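Local structure of SufC protein (Thermus thermophilus, 2D2E) at residues V26-V31 against E161-V166; A188-N193 against Q210-H215. The protein binds and hydrolyses ATP as a soluble ABC-type ATPase of the Suf system, which probably serves iron-sulfur cluster assembly. All coordinates share one frame; numbering follows the deposited sequence.

Contact 1: residues V26-V31 against E161-V166; sequences VPKGEV and EPTYAV
K28 lays its aliphatic chain across the hydroxyl end of Y164 at roughly a right angle and carries on to the methyl of T163. The lysine chain sets out extended, and K28 CB passes 3.5 Å from Y164 OH. It then bends at chi3 (-66°), and K28 CE lies 3.4 Å from Y164 OH while meeting T163 CG2 at 3.4 Å, tight for two carbons. T163 has CG2 anti to its backbone N (chi1 -61°), and this methyl is the branch that meets K28. On the tyrosine, Y164 CE2 comes 3.8 Å from V26 O, approached obliquely. The polar ends are held by a third party: D65 takes K28 NZ in a salt bridge through OD2 and Y164 OH in a hydrogen bond through OD1, so one carboxylate ties both side chains together. K28 and G29 are the two central residues of a type II beta turn from P27 to E30, closed by E30 N to P27 O, with G29 at positive phi. In this ABC ATPase fold, the turn links strand 16-27 of the antiparallel sheet to strand 31-35 of the nucleotide-binding core sheet, of which strand 164-168, carrying Y164, is one edge.

Contact 2: residues A188-N193 against Q210-H215; sequences AMRGPN and QPDKVH
R190 reaches from the end of helix 176-189 to the backbone carbonyl of Q210. Its NH2 donates to Q210 O over 2.6 Å, nearly straight at 169°, with the oxygen in the guanidinium plane; seen from the carbonyl, the donor is tilted 33° out of its plane. R190 NH1 adds a weak second bond to the same oxygen at 3.4 Å, so one acceptor sits at the edge between two nitrogens. D212 is less direct: its OD2 stands 4.2 Å from R190 NH1, too far for a salt bridge, and the guanidinium and carboxylate planes are 85° apart. A water fills in, donating to D212 OD2 at 3.0 Å and accepting a weak bond from R190 NH1.

The next shell explains the placing. From CG to NE the arginine chain is extended, which carries the guanidinium across to the far segment, and N187 OD1 accepts from R190 NE and helps fix the group's rotation. Along the way the side chain rests on V31 and I209. D212 OD2 is meanwhile taken by V31 N, its stronger partner, which keeps the carboxylate by strand 31-35. With an alanine here in place of the arginine, Q210 O would probably lose its main donor from the other segment, and D212 the opposite charge near it.

One strong and one weak donor on a neutral carbonyl, with the carboxylate joined through water, imply a surface link that rests mainly on a charged hydrogen bond to the backbone, while the opposite charge nearby probably adds a modest electrostatic pull.

In the fold
Contact 1 is partly buried and contact 2 lies at the surface, yet their centres are only about 7 Å apart and both reach the same mixed sheet. Contact 1 sets the end of strand 16-27 and the turn after it against strand 164-168, through van der Waals contacts alone; contact 2 ties the end of helix 176-189 to the approach to strand 213-218 through polar groups and water. The segment 26-31 joins them: V31 O and D212 N lie 2.8 Å apart, a probable hydrogen bond, and K28 CG packs 3.4 Å from P192 O. Along the chain they follow in series, strand 164-168 leading into helix 176-189, and both lie away from the nucleotide site.

Contact 1: residues V26-V31 against E161-V166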
loop_
_atom_site.group_PDB
_atom_site.type_symbol
_atom_site.label_atom_id
_atom_site.label_comp_id
_atom_site.label_asym_id
_atom_site.label_seq_id
_atom_site.Cartn_x
_atom_site.Cartn_y
_atom_site.Cartn_z
ATOM N N VAL A 26 -11.597 -2.315 -4.777
ATOM C CA VAL A 26 -11.242 -0.898 -4.615
ATOM C C VAL A 26 -11.340 -0.229 -5.992
ATOM O O VAL A 26 -10.500 -0.461 -6.866
ATOM C CB VAL A 26 -9.808 -0.690 -4.101
ATOM C CG1 VAL A 26 -9.537 0.816 -3.903
ATOM C CG2 VAL A 26 -9.616 -1.412 -2.762
ATOM N N PRO A 27 -12.363 0.611 -6.203
ATOM C CA PRO A 27 -12.481 1.278 -7.510
ATOM C C PRO A 27 -11.349 2.275 -7.717
ATOM O O PRO A 27 -10.936 2.945 -6.775
ATOM C CB PRO A 27 -13.817 2.010 -7.414
ATOM C CG PRO A 27 -14.622 1.186 -6.417
ATOM C CD PRO A 27 -13.545 0.870 -5.361
ATOM N N LYS A 28 -10.849 2.371 -8.944
ATOM C CA LYS A 28 -9.814 3.351 -9.248
ATOM C C LYS A 28 -10.485 4.711 -8.967
ATOM O O LYS A 28 -11.630 4.952 -9.372
ATOM C CB LYS A 28 -9.391 3.233 -10.720
ATOM C CG LYS A 28 -8.133 4.037 -11.055
ATOM C CD LYS A 28 -7.785 3.929 -12.542
ATOM C CE LYS A 28 -7.396 2.509 -12.919
ATOM N NZ LYS A 28 -6.983 2.398 -14.362
ATOM N N GLY A 29 -9.778 5.579 -8.256
ATOM C CA GLY A 29 -10.311 6.880 -7.885
ATOM C C GLY A 29 -10.659 6.916 -6.396
ATOM O O GLY A 29 -10.875 7.992 -5.814
ATOM N N GLU A 30 -10.687 5.743 -5.766
ATOM C CA GLU A 30 -11.024 5.684 -4.351
ATOM C C GLU A 30 -9.875 5.215 -3.471
ATOM O O GLU A 30 -8.922 4.587 -3.933
ATOM C CB GLU A 30 -12.243 4.764 -4.124
ATOM C CG GLU A 30 -13.524 5.342 -4.739
ATOM C CD GLU A 30 -14.786 4.522 -4.487
ATOM O OE1 GLU A 30 -14.804 3.600 -3.642
ATOM O OE2 GLU A 30 -15.808 4.819 -5.155
ATOM N N VAL A 31 -9.980 5.563 -2.194
ATOM C CA VAL A 31 -9.003 5.165 -1.177
ATOM C C VAL A 31 -9.800 4.428 -0.109
ATOM O O VAL A 31 -10.714 4.974 0.512
ATOM C CB VAL A 31 -8.286 6.373 -0.531
ATOM C CG1 VAL A 31 -7.362 5.886 0.592
ATOM C CG2 VAL A 31 -7.468 7.116 -1.574
ATOM N N GLU A 161 4.548 6.741 -9.902
ATOM C CA GLU A 161 3.188 6.842 -10.438
ATOM C C GLU A 161 2.413 5.541 -10.638
ATOM O O GLU A 161 1.955 5.241 -11.732
ATOM C CB GLU A 161 3.224 7.580 -11.781
ATOM C CG GLU A 161 3.679 9.015 -11.716
ATOM C CD GLU A 161 3.388 9.750 -13.005
ATOM O OE1 GLU A 161 3.885 9.306 -14.063
ATOM O OE2 GLU A 161 2.659 10.763 -12.953
ATOM N N PRO A 162 2.277 4.733 -9.582
ATOM C CA PRO A 162 1.529 3.477 -9.728
ATOM C C PRO A 162 0.035 3.769 -9.888
ATOM O O PRO A 162 -0.428 4.861 -9.554
ATOM C CB PRO A 162 1.813 2.758 -8.417
ATOM C CG PRO A 162 1.934 3.916 -7.446
ATOM C CD PRO A 162 2.748 4.926 -8.201
ATOM N N THR A 163 -0.713 2.802 -10.404
ATOM C CA THR A 163 -2.156 2.961 -10.553
ATOM C C THR A 163 -2.842 2.568 -9.267
ATOM O O THR A 163 -3.836 3.173 -8.893
ATOM C CB THR A 163 -2.674 2.085 -11.700
ATOM O OG1 THR A 163 -2.036 2.505 -12.914
ATOM C CG2 THR A 163 -4.169 2.210 -11.860
ATOM N N TYR A 164 -2.325 1.524 -8.613
ATOM C CA TYR A 164 -2.891 1.100 -7.336
ATOM C C TYR A 164 -1.753 0.930 -6.333
ATOM O O TYR A 164 -0.648 0.552 -6.698
ATOM C CB TYR A 164 -3.610 -0.247 -7.445
ATOM C CG TYR A 164 -4.836 -0.208 -8.320
ATOM C CD1 TYR A 164 -4.767 -0.565 -9.666
ATOM C CD2 TYR A 164 -6.057 0.218 -7.805
ATOM C CE1 TYR A 164 -5.887 -0.502 -10.483
ATOM C CE2 TYR A 164 -7.188 0.289 -8.619
ATOM C CZ TYR A 164 -7.089 -0.078 -9.953
ATOM O OH TYR A 164 -8.221 -0.021 -10.743
ATOM N N ALA A 165 -2.035 1.223 -5.071
ATOM C CA ALA A 165 -1.043 1.039 -4.013
ATOM C C ALA A 165 -1.702 0.428 -2.798
ATOM O O ALA A 165 -2.763 0.872 -2.364
ATOM C CB ALA A 165 -0.398 2.384 -3.625
ATOM N N VAL A 166 -1.037 -0.574 -2.237
ATOM C CA VAL A 166 -1.532 -1.266 -1.037
ATOM C C VAL A 166 -0.486 -0.906 -0.001
ATOM O O VAL A 166 0.691 -1.281 -0.155
ATOM C CB VAL A 166 -1.569 -2.796 -1.254
ATOM C CG1 VAL A 166 -2.024 -3.510 0.045
ATOM C CG2 VAL A 166 -2.524 -3.135 -2.377
#

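Contact 2: residues A188-N193 against Q210-H215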
loop_
_atom_site.group_PDB
_atom_site.type_symbol
_atom_site.label_atom_id
_atom_site.label_comp_id
_atom_site.label_asym_id
_atom_site.label_seq_id
_atom_site.Cartn_x
_atom_site.Cartn_y
_atom_site.Cartn_z
ATOM N N ALA A 188 -1.802 13.175 -1.692
ATOM C CA ALA A 188 -1.235 13.833 -2.867
ATOM C C ALA A 188 -1.489 13.031 -4.162
ATOM O O ALA A 188 -1.562 13.598 -5.250
ATOM C CB ALA A 188 0.250 14.053 -2.661
ATOM N N MET A 189 -1.631 11.716 -4.037
ATOM C CA MET A 189 -1.900 10.843 -5.181
ATOM C C MET A 189 -3.375 10.725 -5.534
ATOM O O MET A 189 -3.699 10.232 -6.621
ATOM C CB MET A 189 -1.385 9.412 -4.910
ATOM C CG MET A 189 0.133 9.293 -4.894
ATOM S SD MET A 189 0.827 9.634 -6.526
ATOM C CE MET A 189 0.423 8.147 -7.450
ATOM N N ARG A 190 -4.263 11.134 -4.619
ATOM C CA ARG A 190 -5.704 11.010 -4.863
ATOM C C ARG A 190 -6.093 11.604 -6.196
ATOM O O ARG A 190 -5.729 12.737 -6.518
ATOM C CB ARG A 190 -6.518 11.708 -3.786
ATOM C CG ARG A 190 -6.614 10.992 -2.499
ATOM C CD ARG A 190 -7.693 11.678 -1.683
ATOM N NE ARG A 190 -7.668 11.287 -0.286
ATOM C CZ ARG A 190 -8.594 10.537 0.299
ATOM N NH1 ARG A 190 -9.636 10.086 -0.391
ATOM N NH2 ARG A 190 -8.475 10.254 1.578
ATOM N N GLY A 191 -6.867 10.842 -6.951
ATOM C CA GLY A 191 -7.270 11.289 -8.274
ATOM C C GLY A 191 -7.983 10.159 -8.991
ATOM O O GLY A 191 -7.978 9.004 -8.535
ATOM N N PRO A 192 -8.548 10.440 -10.170
ATOM C CA PRO A 192 -9.277 9.440 -10.943
ATOM C C PRO A 192 -8.463 8.270 -11.465
ATOM O O PRO A 192 -9.016 7.236 -11.824
ATOM C CB PRO A 192 -9.897 10.270 -12.074
ATOM C CG PRO A 192 -8.905 11.380 -12.266
ATOM C CD PRO A 192 -8.557 11.756 -10.836
ATOM N N ASN A 193 -7.149 8.426 -11.459
ATOM C CA ASN A 193 -6.254 7.420 -11.998
ATOM C C ASN A 193 -5.468 6.665 -10.938
ATOM O O ASN A 193 -4.474 6.007 -11.247
ATOM C CB ASN A 193 -5.286 8.109 -12.960
ATOM C CG ASN A 193 -6.023 8.973 -13.993
ATOM O OD1 ASN A 193 -6.926 8.481 -14.676
ATOM N ND2 ASN A 193 -5.660 10.258 -14.095
ATOM N N GLN A 210 -8.911 10.203 4.855
ATOM C CA GLN A 210 -10.319 9.849 4.945
ATOM C C GLN A 210 -10.651 8.769 3.894
ATOM O O GLN A 210 -10.509 9.002 2.697
ATOM C CB GLN A 210 -11.169 11.088 4.701
ATOM C CG GLN A 210 -12.649 10.761 4.620
ATOM C CD GLN A 210 -13.540 11.945 4.940
ATOM O OE1 GLN A 210 -13.092 12.928 5.531
ATOM N NE2 GLN A 210 -14.809 11.869 4.581
ATOM N N PRO A 211 -11.106 7.583 4.328
ATOM C CA PRO A 211 -11.433 6.518 3.378
ATOM C C PRO A 211 -12.852 6.609 2.803
ATOM O O PRO A 211 -13.784 7.063 3.483
ATOM C CB PRO A 211 -11.254 5.245 4.207
ATOM C CG PRO A 211 -11.740 5.687 5.580
ATOM C CD PRO A 211 -11.125 7.090 5.723
ATOM N N ASP A 212 -12.993 6.195 1.554
ATOM C CA ASP A 212 -14.295 6.161 0.897
ATOM C C ASP A 212 -15.065 4.946 1.393
ATOM O O ASP A 212 -16.301 4.940 1.417
ATOM C CB ASP A 212 -14.113 6.070 -0.614
ATOM C CG ASP A 212 -13.434 7.282 -1.165
ATOM O OD1 ASP A 212 -14.004 8.396 -1.040
ATOM O OD2 ASP A 212 -12.328 7.140 -1.700
ATOM N N LYS A 213 -14.333 3.912 1.805
ATOM C CA LYS A 213 -14.948 2.672 2.293
ATOM C C LYS A 213 -13.974 1.993 3.251
ATOM O O LYS A 213 -12.754 2.101 3.084
ATOM C CB LYS A 213 -15.264 1.730 1.114
ATOM C CG LYS A 213 -16.027 0.445 1.504
ATOM C CD LYS A 213 -16.515 -0.265 0.238
ATOM C CE LYS A 213 -17.289 -1.543 0.514
ATOM N NZ LYS A 213 -17.791 -2.122 -0.791
ATOM N N VAL A 214 -14.530 1.347 4.269
ATOM C CA VAL A 214 -13.772 0.596 5.258
ATOM C C VAL A 214 -14.202 -0.868 5.207
ATOM O O VAL A 214 -15.405 -1.163 5.243
ATOM C CB VAL A 214 -14.048 1.127 6.678
ATOM C CG1 VAL A 214 -13.358 0.219 7.714
ATOM C CG2 VAL A 214 -13.557 2.564 6.786
ATOM N N HIS A 215 -13.230 -1.775 5.093
ATOM C CA HIS A 215 -13.483 -3.232 5.084
ATOM C C HIS A 215 -12.869 -3.755 6.377
ATOM O O HIS A 215 -11.782 -3.322 6.745
ATOM C CB HIS A 215 -12.746 -3.903 3.922
ATOM C CG HIS A 215 -13.026 -3.290 2.590
ATOM N ND1 HIS A 215 -13.933 -3.822 1.693
ATOM C CD2 HIS A 215 -12.516 -2.183 1.999
ATOM C CE1 HIS A 215 -13.970 -3.069 0.606
ATOM N NE2 HIS A 215 -13.119 -2.068 0.767
HETATM O O HOH W 1 -11.189 9.520 -3.227
#